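Local coordinates for protein transferrin (Manduca sexta, PDB 6WB6) that transports iron as a secreted insect transferrin, binding a single ferric ion per molecule together with a carbonate anion, at residues S370-S375 / P615-I620; I224-F229 / F249-V254; V441-T446 / E535-D540; M140-H143 / E149-L152; R354-S359 / D391-S396. All coordinates share one frame; numbering follows the deposited sequence.

Interactions 2 and 4 belong to the first transferrin-like half of the chain, interactions 1, 3 and 5 to the second. The ferric ion is held in the first half by Y90 and Y204; in interaction 2 the side chain of T226 is about 12 Å from it. In interaction 1 the side chain of L617 comes within about 4 Å of that of D57, an iron ligand by prediction that is not among the residues seen at the ion here. The centre of interaction 1 is about 21 Å from that of interaction 5, with strand 352-357 running on into helix 360-375, and about 24 Å from that of interaction 4. Interaction 3 is remote, its centre about 70 Å from that of interaction 2.

Interaction 1: S370-S375 / P615-I620; sequences SVFAFS and PDLFNI
F372, whose ring carries the contact with L617 and F618, has its carbonyl oxygen tied down by a short hydrogen bond: S375 OG donates to F372 O at 2.6 Å, from 21° outside the carbonyl plane. The serine hydroxyl thus folds back onto its own helix. Across the contact everything is apolar. With CG anti to the backbone N (chi1 175°), F372 throws its ring off the helix toward the loop 615-620. F618 CB sits over the middle of one face of that ring, 4.0 Å from its centroid, a CH-pi contact. The F618 ring continues past, so the two rings lie nearly parallel but slid apart, with centroids 5.9 Å from each other and little overlap. At the far end of the phenylalanine, L617 CB touches F372 CE1 at 3.9 Å, its side chain crossing at about a right angle. A flat, wide phenylalanine suits this place because it can meet two successive CB atoms at once. With an alanine here, L617 and F618 would probably lose their common partner and a gap would open under the loop. M610 and L611 of helix 597-611 also press on F372, while V40 of helix 39-47 touches both phenylalanines and R39 touches L617, so helix 360-375, the loop, helix 597-611 and helix 39-47 of the first transferrin-like half meet around the F372 ring.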
# COMPACT_ATOMS: atom_id res chain seq x y z
N SER A 370 11.48 -0.49 -5.01
CA SER A 370 11.72 0.93 -5.24
C SER A 370 11.32 1.33 -6.65
O SER A 370 10.71 2.37 -6.85
CB SER A 370 13.18 1.29 -5.03
OG SER A 370 13.40 2.56 -5.55
N VAL A 371 11.72 0.54 -7.64
CA VAL A 371 11.41 0.90 -9.02
C VAL A 371 9.91 0.86 -9.25
O VAL A 371 9.35 1.70 -9.95
CB VAL A 371 12.16 -0.01 -10.00
CG1 VAL A 371 12.03 0.53 -11.37
CG2 VAL A 371 13.63 -0.06 -9.67
N PHE A 372 9.23 -0.10 -8.63
CA PHE A 372 7.78 -0.14 -8.76
C PHE A 372 7.15 1.10 -8.12
O PHE A 372 6.36 1.82 -8.76
CB PHE A 372 7.25 -1.42 -8.12
CG PHE A 372 5.76 -1.48 -8.10
CD1 PHE A 372 5.06 -1.77 -9.26
CD2 PHE A 372 5.06 -1.25 -6.94
CE1 PHE A 372 3.68 -1.80 -9.25
CE2 PHE A 372 3.69 -1.28 -6.94
CZ PHE A 372 3.00 -1.56 -8.09
N ALA A 373 7.49 1.37 -6.86
CA ALA A 373 6.92 2.52 -6.16
C ALA A 373 7.10 3.79 -6.97
O ALA A 373 6.17 4.60 -7.10
CB ALA A 373 7.54 2.69 -4.79
N PHE A 374 8.31 4.00 -7.50
CA PHE A 374 8.56 5.21 -8.26
C PHE A 374 7.68 5.28 -9.49
O PHE A 374 7.07 6.31 -9.78
CB PHE A 374 10.02 5.30 -8.67
CG PHE A 374 10.34 6.53 -9.42
CD1 PHE A 374 10.60 7.70 -8.75
CD2 PHE A 374 10.39 6.51 -10.80
CE1 PHE A 374 10.90 8.84 -9.42
CE2 PHE A 374 10.70 7.67 -11.49
CZ PHE A 374 10.96 8.83 -10.79
N SER A 375 7.62 4.18 -10.26
CA SER A 375 6.78 4.17 -11.45
C SER A 375 5.31 4.39 -11.12
O SER A 375 4.54 4.72 -12.01
CB SER A 375 6.94 2.84 -12.20
OG SER A 375 6.50 1.77 -11.40
N PRO A 615 -1.52 -7.71 -5.40
CA PRO A 615 -0.26 -8.44 -5.24
C PRO A 615 0.29 -8.96 -6.54
O PRO A 615 1.48 -9.32 -6.58
CB PRO A 615 -0.63 -9.59 -4.29
CG PRO A 615 -2.07 -9.79 -4.48
CD PRO A 615 -2.64 -8.42 -4.76
N ASP A 616 -0.52 -9.00 -7.61
CA ASP A 616 -0.03 -9.46 -8.90
C ASP A 616 0.92 -8.46 -9.53
O ASP A 616 1.77 -8.84 -10.34
CB ASP A 616 -1.20 -9.72 -9.84
CG ASP A 616 -2.11 -8.53 -9.97
OD1 ASP A 616 -2.28 -7.81 -8.97
OD2 ASP A 616 -2.65 -8.30 -11.07
N LEU A 617 0.78 -7.18 -9.19
CA LEU A 617 1.68 -6.16 -9.72
C LEU A 617 3.04 -6.24 -9.04
O LEU A 617 4.08 -6.19 -9.70
CB LEU A 617 1.09 -4.77 -9.51
CG LEU A 617 -0.06 -4.31 -10.41
CD1 LEU A 617 -0.52 -3.00 -9.89
CD2 LEU A 617 0.36 -4.23 -11.89
N PHE A 618 3.04 -6.27 -7.72
CA PHE A 618 4.24 -6.46 -6.94
C PHE A 618 3.81 -7.20 -5.69
O PHE A 618 2.88 -6.77 -5.00
CB PHE A 618 4.94 -5.16 -6.59
CG PHE A 618 6.22 -5.37 -5.85
CD1 PHE A 618 7.37 -5.74 -6.53
CD2 PHE A 618 6.28 -5.25 -4.48
CE1 PHE A 618 8.55 -5.96 -5.88
CE2 PHE A 618 7.47 -5.48 -3.80
CZ PHE A 618 8.61 -5.83 -4.49
N ASN A 619 4.45 -8.33 -5.43
CA ASN A 619 4.02 -9.21 -4.36
C ASN A 619 4.80 -8.80 -3.12
O ASN A 619 5.83 -9.38 -2.76
CB ASN A 619 4.26 -10.66 -4.75
CG ASN A 619 3.56 -11.63 -3.84
OD1 ASN A 619 2.88 -11.22 -2.89
ND2 ASN A 619 3.71 -12.91 -4.11
N ILE A 620 4.32 -7.72 -2.50
CA ILE A 620 5.05 -7.11 -1.40
C ILE A 620 5.22 -8.08 -0.24
O ILE A 620 6.26 -8.09 0.41
CB ILE A 620 4.37 -5.79 -0.97
CG1 ILE A 620 5.20 -5.10 0.12
CG2 ILE A 620 2.95 -6.01 -0.50
CD1 ILE A 620 4.84 -3.63 0.33

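Interaction 2: I224-F229 / F249-V254; sequences IFTRKF and FRYLCV
Y251 reaches from strand 249-252 to helix 223-229, where T226 and R227 receive it. From its CB the ring spans the gap between strand and helix. On the way Y251 CE1 comes to 3.8 Å from the methyl T226 CG2, and the phenol oxygen Y251 OH also lies 3.9 Å from T226 CG2. The two side chains come from opposite directions, and the methyl meets the ring obliquely, because CG2 stands anti to the threonine's backbone N. That same setting leaves T226 OG1 for a hydrogen bond to K222 O, one turn earlier, so threonine serves both an apolar and a polar neighbour. At the tip, Y251 OH passes R227 CG at 4.1 Å and pairs with a water at 2.8 Å. The water in turn accepts from R227 NH1 at 2.7 Å. It lies in plane at the edge of both the phenol ring and the guanidinium, whose planes are only 27° apart, so ring, water and guanidinium form a nearly flat chain. The arginine bends at chi3 to bring NH1 there, while its NE is bound to P233 O. A tyrosine fits because its ring is apolar along the side and polar at the end. V93 and V95 of strand 90-97 touch both T226 and Y251, and L208 of helix 203-213 meets T226; strand 249-252 is itself paired antiparallel with strands 90-97 and 258-260.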
# COMPACT_ATOMS: atom_id res chain seq x y z
N ILE A 224 -13.60 13.02 -22.59
CA ILE A 224 -14.81 12.25 -22.82
C ILE A 224 -15.89 12.67 -21.84
O ILE A 224 -17.06 12.79 -22.23
CB ILE A 224 -14.49 10.74 -22.74
CG1 ILE A 224 -15.72 9.93 -23.11
CG2 ILE A 224 -13.99 10.34 -21.36
CD1 ILE A 224 -15.42 8.45 -23.40
N PHE A 225 -15.52 12.94 -20.58
CA PHE A 225 -16.50 13.47 -19.64
C PHE A 225 -16.83 14.92 -19.94
O PHE A 225 -17.92 15.38 -19.59
CB PHE A 225 -16.03 13.33 -18.20
CG PHE A 225 -16.37 12.00 -17.59
CD1 PHE A 225 -15.53 10.94 -17.76
CD2 PHE A 225 -17.54 11.81 -16.89
CE1 PHE A 225 -15.82 9.72 -17.24
CE2 PHE A 225 -17.84 10.57 -16.36
CZ PHE A 225 -16.98 9.53 -16.54
N THR A 226 -15.92 15.65 -20.56
CA THR A 226 -16.24 17.03 -20.93
C THR A 226 -17.25 17.04 -22.08
O THR A 226 -18.26 17.75 -22.04
CB THR A 226 -14.98 17.79 -21.31
OG1 THR A 226 -14.05 17.78 -20.21
CG2 THR A 226 -15.31 19.23 -21.67
N ARG A 227 -17.01 16.22 -23.09
CA ARG A 227 -17.92 16.16 -24.22
C ARG A 227 -19.30 15.66 -23.79
O ARG A 227 -20.32 16.25 -24.15
CB ARG A 227 -17.31 15.27 -25.29
CG ARG A 227 -16.13 15.94 -25.92
CD ARG A 227 -15.60 15.18 -27.12
NE ARG A 227 -16.57 15.13 -28.20
CZ ARG A 227 -16.77 16.11 -29.06
NH1 ARG A 227 -16.08 17.24 -28.98
NH2 ARG A 227 -17.68 15.96 -30.02
N LYS A 228 -19.36 14.62 -22.96
CA LYS A 228 -20.66 14.10 -22.56
C LYS A 228 -21.40 15.06 -21.64
O LYS A 228 -22.64 15.11 -21.67
CB LYS A 228 -20.50 12.76 -21.87
CG LYS A 228 -19.90 11.73 -22.75
CD LYS A 228 -19.87 10.37 -22.09
CE LYS A 228 -19.41 9.37 -23.09
NZ LYS A 228 -19.08 8.10 -22.43
N PHE A 229 -20.67 15.82 -20.84
CA PHE A 229 -21.30 16.79 -19.97
C PHE A 229 -22.15 17.74 -20.79
O PHE A 229 -23.19 18.19 -20.33
CB PHE A 229 -20.23 17.56 -19.18
CG PHE A 229 -20.77 18.54 -18.15
CD1 PHE A 229 -21.28 18.11 -16.94
CD2 PHE A 229 -20.71 19.90 -18.39
CE1 PHE A 229 -21.74 19.02 -16.01
CE2 PHE A 229 -21.18 20.81 -17.47
CZ PHE A 229 -21.70 20.38 -16.28
N PHE A 249 -18.34 27.51 -22.31
CA PHE A 249 -17.12 26.97 -21.74
C PHE A 249 -16.10 26.78 -22.84
O PHE A 249 -16.42 26.81 -24.03
CB PHE A 249 -17.38 25.64 -21.02
CG PHE A 249 -18.33 25.78 -19.89
CD1 PHE A 249 -19.69 25.73 -20.12
CD2 PHE A 249 -17.87 26.04 -18.62
CE1 PHE A 249 -20.57 25.88 -19.10
CE2 PHE A 249 -18.75 26.20 -17.59
CZ PHE A 249 -20.12 26.14 -17.84
N ARG A 250 -14.85 26.60 -22.42
CA ARG A 250 -13.74 26.48 -23.34
C ARG A 250 -12.66 25.60 -22.71
O ARG A 250 -12.48 25.58 -21.49
CB ARG A 250 -13.13 27.85 -23.68
CG ARG A 250 -14.09 28.85 -24.34
CD ARG A 250 -14.19 28.67 -25.85
NE ARG A 250 -14.90 29.80 -26.45
CZ ARG A 250 -16.22 29.95 -26.46
NH1 ARG A 250 -17.01 29.04 -25.91
NH2 ARG A 250 -16.76 31.01 -27.04
N TYR A 251 -11.93 24.89 -23.55
CA TYR A 251 -10.67 24.35 -23.09
C TYR A 251 -9.69 25.51 -23.02
O TYR A 251 -9.72 26.41 -23.84
CB TYR A 251 -10.13 23.28 -24.04
CG TYR A 251 -11.01 22.10 -24.27
CD1 TYR A 251 -11.33 21.22 -23.25
CD2 TYR A 251 -11.46 21.82 -25.54
CE1 TYR A 251 -12.13 20.12 -23.49
CE2 TYR A 251 -12.24 20.74 -25.79
CZ TYR A 251 -12.58 19.88 -24.77
OH TYR A 251 -13.37 18.80 -25.06
N LEU A 252 -8.81 25.47 -22.03
CA LEU A 252 -7.67 26.36 -21.98
C LEU A 252 -6.45 25.56 -22.45
O LEU A 252 -6.15 24.49 -21.90
CB LEU A 252 -7.48 26.90 -20.56
CG LEU A 252 -6.27 27.80 -20.34
CD1 LEU A 252 -6.41 29.14 -21.04
CD2 LEU A 252 -6.02 28.02 -18.83
N CYS A 253 -5.79 26.06 -23.49
CA CYS A 253 -4.65 25.39 -24.11
C CYS A 253 -3.33 25.87 -23.51
O CYS A 253 -3.25 26.95 -22.91
CB CYS A 253 -4.68 25.62 -25.62
SG CYS A 253 -6.30 25.31 -26.39
N VAL A 254 -2.29 25.04 -23.64
CA VAL A 254 -0.98 25.45 -23.12
C VAL A 254 -0.57 26.79 -23.73
O VAL A 254 0.10 27.60 -23.08
CB VAL A 254 0.10 24.38 -23.37
CG1 VAL A 254 1.47 24.82 -22.77
CG2 VAL A 254 -0.31 23.06 -22.76
O HOH W 1 -13.75 17.90 -27.68

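Interaction 3: V441-T446 / E535-D540; sequences VVKKGT and EEDRGD
Where strand 437-443 ends in the type II beta turn K443-T446, the lysine that closes the strand reaches over to the C-terminal end of helix 530-535. Extended beyond CG, the K443 side chain places its ammonium between two oxygens. K443 NZ donates to D537 OD1 at 2.8 Å, a salt bridge made on the syn side of the carboxylate though 32° out of its plane. K443 NZ also donates to E535 O at 2.8 Å, coming from above that carbonyl plane. E535 is the last residue of the helix, so the lysine meets a carbonyl at its end. Deeper in, V442 CG1 packs against D540 O at 3.6 Å. Glycine suits G445, whose phi is 82°, and T446 OG1 binds back to K443 O at 3.1 Å, an oxygen also bonded by R569. A methionine in place of K443 would probably leave the D537 carboxylate without its counter-charge and the E535 carbonyl without this donor. Because both lysine bonds end on oxygens, at the C-terminal end of a helix, where the helix dipole places partial negative charge, the ammonium charge is likely to be stabilised there, even in this exposed setting.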
# COMPACT_ATOMS: atom_id res chain seq x y z
N VAL A 441 -5.91 -17.18 27.94
CA VAL A 441 -6.95 -18.11 27.54
C VAL A 441 -7.38 -18.90 28.77
O VAL A 441 -6.53 -19.41 29.52
CB VAL A 441 -6.45 -19.05 26.43
CG1 VAL A 441 -7.55 -19.97 25.95
CG2 VAL A 441 -5.86 -18.25 25.27
N VAL A 442 -8.70 -18.96 29.00
CA VAL A 442 -9.30 -19.72 30.10
C VAL A 442 -10.39 -20.62 29.53
O VAL A 442 -10.93 -20.37 28.45
CB VAL A 442 -9.88 -18.80 31.20
CG1 VAL A 442 -8.75 -18.19 32.03
CG2 VAL A 442 -10.79 -17.69 30.60
N LYS A 443 -10.70 -21.70 30.25
CA LYS A 443 -11.86 -22.51 29.91
C LYS A 443 -13.13 -21.75 30.23
O LYS A 443 -13.19 -20.95 31.17
CB LYS A 443 -11.85 -23.83 30.68
CG LYS A 443 -10.75 -24.78 30.25
CD LYS A 443 -11.06 -26.21 30.62
CE LYS A 443 -9.94 -27.12 30.14
NZ LYS A 443 -10.06 -28.54 30.55
N LYS A 444 -14.17 -21.99 29.44
CA LYS A 444 -15.43 -21.33 29.73
C LYS A 444 -15.92 -21.75 31.11
O LYS A 444 -15.80 -22.91 31.49
CB LYS A 444 -16.48 -21.65 28.67
CG LYS A 444 -16.28 -20.88 27.38
CD LYS A 444 -17.54 -20.77 26.57
CE LYS A 444 -17.22 -20.35 25.14
NZ LYS A 444 -18.45 -20.06 24.35
N GLY A 445 -16.44 -20.78 31.86
CA GLY A 445 -17.07 -21.08 33.12
C GLY A 445 -16.15 -21.26 34.31
O GLY A 445 -16.65 -21.46 35.42
N THR A 446 -14.83 -21.17 34.13
CA THR A 446 -13.98 -21.22 35.30
C THR A 446 -14.07 -19.89 36.05
O THR A 446 -14.59 -18.90 35.55
CB THR A 446 -12.53 -21.56 34.94
OG1 THR A 446 -12.01 -20.64 33.97
CG2 THR A 446 -12.44 -22.98 34.41
N GLU A 535 -6.05 -27.63 28.36
CA GLU A 535 -6.97 -28.76 28.20
C GLU A 535 -6.88 -29.76 29.35
O GLU A 535 -7.93 -30.20 29.84
CB GLU A 535 -6.70 -29.47 26.86
CG GLU A 535 -7.53 -30.73 26.66
CD GLU A 535 -7.27 -31.42 25.32
OE1 GLU A 535 -7.98 -32.39 25.01
OE2 GLU A 535 -6.37 -30.99 24.58
N GLU A 536 -5.66 -30.13 29.79
CA GLU A 536 -5.46 -31.14 30.83
C GLU A 536 -5.48 -30.57 32.25
O GLU A 536 -5.03 -31.25 33.19
CB GLU A 536 -4.14 -31.89 30.61
CG GLU A 536 -4.12 -32.79 29.36
CD GLU A 536 -2.78 -33.47 29.14
OE1 GLU A 536 -1.84 -33.22 29.93
OE2 GLU A 536 -2.66 -34.28 28.20
N ASP A 537 -5.96 -29.34 32.42
CA ASP A 537 -6.06 -28.67 33.72
C ASP A 537 -4.74 -28.67 34.49
O ASP A 537 -4.71 -28.56 35.72
CB ASP A 537 -7.18 -29.30 34.56
CG ASP A 537 -8.55 -29.12 33.92
OD1 ASP A 537 -8.66 -28.30 32.99
OD2 ASP A 537 -9.51 -29.78 34.34
N ARG A 538 -3.63 -28.78 33.76
CA ARG A 538 -2.32 -28.56 34.38
C ARG A 538 -2.06 -27.08 34.58
O ARG A 538 -1.13 -26.72 35.32
CB ARG A 538 -1.21 -29.16 33.51
CG ARG A 538 -1.34 -30.67 33.33
CD ARG A 538 -0.12 -31.24 32.61
NE ARG A 538 -0.36 -31.38 31.18
CZ ARG A 538 0.36 -30.83 30.21
NH1 ARG A 538 1.41 -30.06 30.47
NH2 ARG A 538 0.02 -31.06 28.95
N GLY A 539 -2.83 -26.23 33.92
CA GLY A 539 -2.87 -24.82 34.24
C GLY A 539 -4.30 -24.33 34.12
O GLY A 539 -5.12 -24.93 33.43
N ASP A 540 -4.59 -23.24 34.83
CA ASP A 540 -5.92 -22.63 34.86
C ASP A 540 -6.04 -21.45 33.92
O ASP A 540 -7.12 -20.85 33.81
CB ASP A 540 -6.24 -22.19 36.30
CG ASP A 540 -5.98 -23.28 37.31
OD1 ASP A 540 -6.76 -24.25 37.32
OD2 ASP A 540 -4.96 -23.20 38.05

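Interaction 4: M140-H143 / E149-L152; sequences MNDH and ENEL
The carboxamide of N150 is the flat group at the centre, turned toward the backbone of M140 and D142. Over one of its faces stands M140 O, almost straight above N150 CG at 2.9 Å, so a carbonyl oxygen rests on the electron-poor amide carbon. M140 O also lies 3.0 Å from N150 OD1 without bonding, a crowding that the flanking bonds to D142 probably offset. At the edge, N150 ND2 donates to D142 O at 2.7 Å, the bond nearly straight (165°) and lying in both the amide plane and the carbonyl plane. N150 OD1 accepts a weak, bent bond from D142 N at 3.0 Å. Asparagine suits the place because its amide offers the acceptor and donor of a peptide group, gripping both backbone polar atoms of D142. Its ND2 also bonds to S146 O. Its chi1, at -92°, is well off a staggered value, which probably reflects some strain. Beside the amide, M140 CB meets N150 CB at 3.8 Å. The methionine then crosses E151 obliquely, M140 SD reaching E151 CA at 3.8 Å. E151 points its carboxylate elsewhere, to R344, K148, H346 and Y124. The contact folds the loop that leads into helix 147-158 back against that helix's first turns; L128 of helix 121-131 packs on E151, and the carbonyl of A348, in the loop between helix 338-342 and strand 352-357, accepts from N141 ND2.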
# COMPACT_ATOMS: atom_id res chain seq x y z
N MET A 140 8.30 23.06 -4.23
CA MET A 140 7.83 21.92 -3.47
C MET A 140 8.98 21.15 -2.81
O MET A 140 8.82 19.98 -2.48
CB MET A 140 7.01 21.01 -4.39
CG MET A 140 5.61 21.60 -4.71
SD MET A 140 4.71 20.53 -5.86
CE MET A 140 5.50 20.95 -7.38
N ASN A 141 10.11 21.81 -2.56
CA ASN A 141 11.28 21.17 -1.97
C ASN A 141 11.56 21.67 -0.57
O ASN A 141 12.70 21.63 -0.11
CB ASN A 141 12.50 21.36 -2.87
CG ASN A 141 12.96 22.80 -2.93
OD1 ASN A 141 12.22 23.73 -2.59
ND2 ASN A 141 14.21 23.00 -3.39
N ASP A 142 10.53 22.17 0.12
CA ASP A 142 10.61 22.42 1.55
C ASP A 142 10.81 21.08 2.23
O ASP A 142 9.93 20.22 2.20
CB ASP A 142 9.33 23.14 2.03
CG ASP A 142 9.30 23.36 3.54
OD1 ASP A 142 10.25 22.99 4.23
OD2 ASP A 142 8.30 23.92 4.04
N HIS A 143 11.99 20.85 2.80
CA HIS A 143 12.26 19.53 3.36
C HIS A 143 11.92 19.43 4.84
O HIS A 143 12.14 18.38 5.44
CB HIS A 143 13.71 19.15 3.11
CG HIS A 143 13.96 18.67 1.72
ND1 HIS A 143 13.49 17.45 1.26
CD2 HIS A 143 14.58 19.25 0.66
CE1 HIS A 143 13.84 17.29 -0.00
NE2 HIS A 143 14.50 18.37 -0.39
N GLU A 149 3.04 16.48 1.30
CA GLU A 149 2.62 17.75 1.88
C GLU A 149 3.10 18.92 1.04
O GLU A 149 2.39 19.93 0.92
CB GLU A 149 3.10 17.91 3.31
CG GLU A 149 2.35 19.06 3.98
CD GLU A 149 2.61 19.23 5.46
OE1 GLU A 149 3.34 18.42 6.04
OE2 GLU A 149 2.05 20.18 6.05
N ASN A 150 4.28 18.82 0.43
CA ASN A 150 4.76 19.91 -0.40
C ASN A 150 3.77 20.21 -1.54
O ASN A 150 3.51 21.37 -1.85
CB ASN A 150 6.15 19.60 -0.93
CG ASN A 150 7.25 20.16 -0.02
OD1 ASN A 150 7.63 21.33 -0.11
ND2 ASN A 150 7.76 19.31 0.86
N GLU A 151 3.22 19.16 -2.17
CA GLU A 151 2.27 19.31 -3.27
C GLU A 151 1.00 19.98 -2.81
O GLU A 151 0.46 20.85 -3.50
CB GLU A 151 1.89 17.95 -3.83
CG GLU A 151 2.98 17.20 -4.43
CD GLU A 151 2.60 15.75 -4.72
OE1 GLU A 151 1.43 15.32 -4.48
OE2 GLU A 151 3.49 15.06 -5.23
N LEU A 152 0.46 19.51 -1.70
CA LEU A 152 -0.78 20.04 -1.17
C LEU A 152 -0.60 21.49 -0.72
O LEU A 152 -1.50 22.32 -0.88
CB LEU A 152 -1.25 19.19 0.01
CG LEU A 152 -1.57 17.73 -0.32
CD1 LEU A 152 -1.56 16.84 0.94
CD2 LEU A 152 -2.93 17.66 -1.03

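Interaction 5: R354-S359 / D391-S396; sequences RLCVTS and DACLKS
C356 and C393 are joined covalently, their SG atoms 2.0 Å apart. The bond has a chi3 of -79°, a left-handed twist near the relaxed value, and brings the two CA atoms to 5.6 Å, nearer than any other pair across the segments. C356 turns its SG anti to the backbone N (chi1 -170°), which carries the sulfur off the strand toward the helix. C393 has a chi1 of -92°, away from a staggered value, and is probably somewhat strained. Only a cysteine at both places can tie strand to helix in this way.

The chain here begins a beta-alpha-beta crossover of the periplasmic-binding-protein-like transferrin fold: strand 352-357, helix 360-375 and the parallel strand 381-386, after which helix 390-399 follows. The disulfide fastens the first strand to that later helix. The first half of the protein repeats the scheme, with its disulfide between C8 of strand 5-10 and C42 of helix 39-47.

Van der Waals contacts gather round the sulfur of C393. V357 O approaches C393 SG at 3.5 Å, and the methyl T358 CG2 lies 3.7 Å from the same C393 SG.

Polar bonds run to neighbours rather than across. R354 pairs with D403 and the N400 carbonyl, S396 OG with S402 OG. S359 is the N-cap of helix 360-375, its OG bonding to A362 N, the small hydroxyl side chain suited to that position.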
# COMPACT_ATOMS: atom_id res chain seq x y z
N ARG A 354 15.74 5.97 2.76
CA ARG A 354 16.70 4.87 2.66
C ARG A 354 16.30 3.81 3.66
O ARG A 354 16.36 4.04 4.88
CB ARG A 354 18.13 5.34 2.92
CG ARG A 354 18.59 6.49 2.05
CD ARG A 354 19.84 7.11 2.61
NE ARG A 354 19.54 7.79 3.88
CZ ARG A 354 20.45 8.32 4.69
NH1 ARG A 354 21.74 8.23 4.39
NH2 ARG A 354 20.07 8.89 5.83
N LEU A 355 15.84 2.67 3.16
CA LEU A 355 15.51 1.54 4.02
C LEU A 355 16.75 0.67 4.16
O LEU A 355 17.39 0.34 3.16
CB LEU A 355 14.38 0.70 3.43
CG LEU A 355 14.16 -0.64 4.15
CD1 LEU A 355 13.73 -0.45 5.58
CD2 LEU A 355 13.16 -1.52 3.39
N CYS A 356 17.07 0.30 5.39
CA CYS A 356 18.22 -0.56 5.63
C CYS A 356 17.75 -2.00 5.59
O CYS A 356 16.75 -2.36 6.22
CB CYS A 356 18.87 -0.24 6.97
SG CYS A 356 20.47 -1.12 7.13
N VAL A 357 18.44 -2.82 4.79
CA VAL A 357 18.15 -4.24 4.65
C VAL A 357 19.38 -5.03 5.09
O VAL A 357 20.51 -4.53 5.09
CB VAL A 357 17.78 -4.59 3.20
CG1 VAL A 357 16.60 -3.75 2.74
CG2 VAL A 357 18.96 -4.35 2.30
N THR A 358 19.15 -6.29 5.45
CA THR A 358 20.20 -7.12 6.04
C THR A 358 20.60 -8.31 5.19
O THR A 358 21.27 -9.21 5.70
CB THR A 358 19.76 -7.65 7.41
OG1 THR A 358 18.54 -8.38 7.27
CG2 THR A 358 19.56 -6.52 8.40
N SER A 359 20.24 -8.35 3.91
CA SER A 359 20.67 -9.46 3.07
C SER A 359 20.61 -9.05 1.62
O SER A 359 19.93 -8.07 1.26
CB SER A 359 19.82 -10.70 3.32
OG SER A 359 18.54 -10.57 2.74
N ASP A 391 21.44 -5.32 13.99
CA ASP A 391 22.12 -4.33 14.84
C ASP A 391 22.90 -3.33 13.99
O ASP A 391 22.95 -2.14 14.32
CB ASP A 391 23.04 -5.03 15.84
CG ASP A 391 23.83 -4.05 16.67
OD1 ASP A 391 23.30 -3.53 17.69
OD2 ASP A 391 24.99 -3.77 16.28
N ALA A 392 23.48 -3.79 12.88
CA ALA A 392 24.20 -2.85 12.03
C ALA A 392 23.25 -1.96 11.25
O ALA A 392 23.61 -0.83 10.91
CB ALA A 392 25.11 -3.58 11.05
N CYS A 393 22.04 -2.45 10.92
CA CYS A 393 21.05 -1.56 10.32
C CYS A 393 20.59 -0.52 11.32
O CYS A 393 20.38 0.64 10.96
CB CYS A 393 19.85 -2.37 9.80
SG CYS A 393 19.99 -2.86 8.10
N LEU A 394 20.39 -0.93 12.57
CA LEU A 394 19.97 0.02 13.60
C LEU A 394 21.04 1.07 13.83
O LEU A 394 20.74 2.26 13.89
CB LEU A 394 19.66 -0.72 14.89
CG LEU A 394 18.48 -1.67 14.79
CD1 LEU A 394 18.44 -2.49 16.05
CD2 LEU A 394 17.16 -0.89 14.56
N LYS A 395 22.29 0.66 14.00
CA LYS A 395 23.36 1.64 14.09
C LYS A 395 23.32 2.57 12.90
O LYS A 395 23.57 3.77 13.03
CB LYS A 395 24.72 0.95 14.17
CG LYS A 395 25.92 1.89 14.11
CD LYS A 395 25.92 2.94 15.24
CE LYS A 395 27.34 3.50 15.49
NZ LYS A 395 27.37 4.80 16.28
N SER A 396 23.06 2.03 11.71
CA SER A 396 23.12 2.87 10.53
C SER A 396 22.02 3.91 10.55
O SER A 396 22.24 5.05 10.14
CB SER A 396 23.03 2.01 9.27
OG SER A 396 22.93 2.80 8.09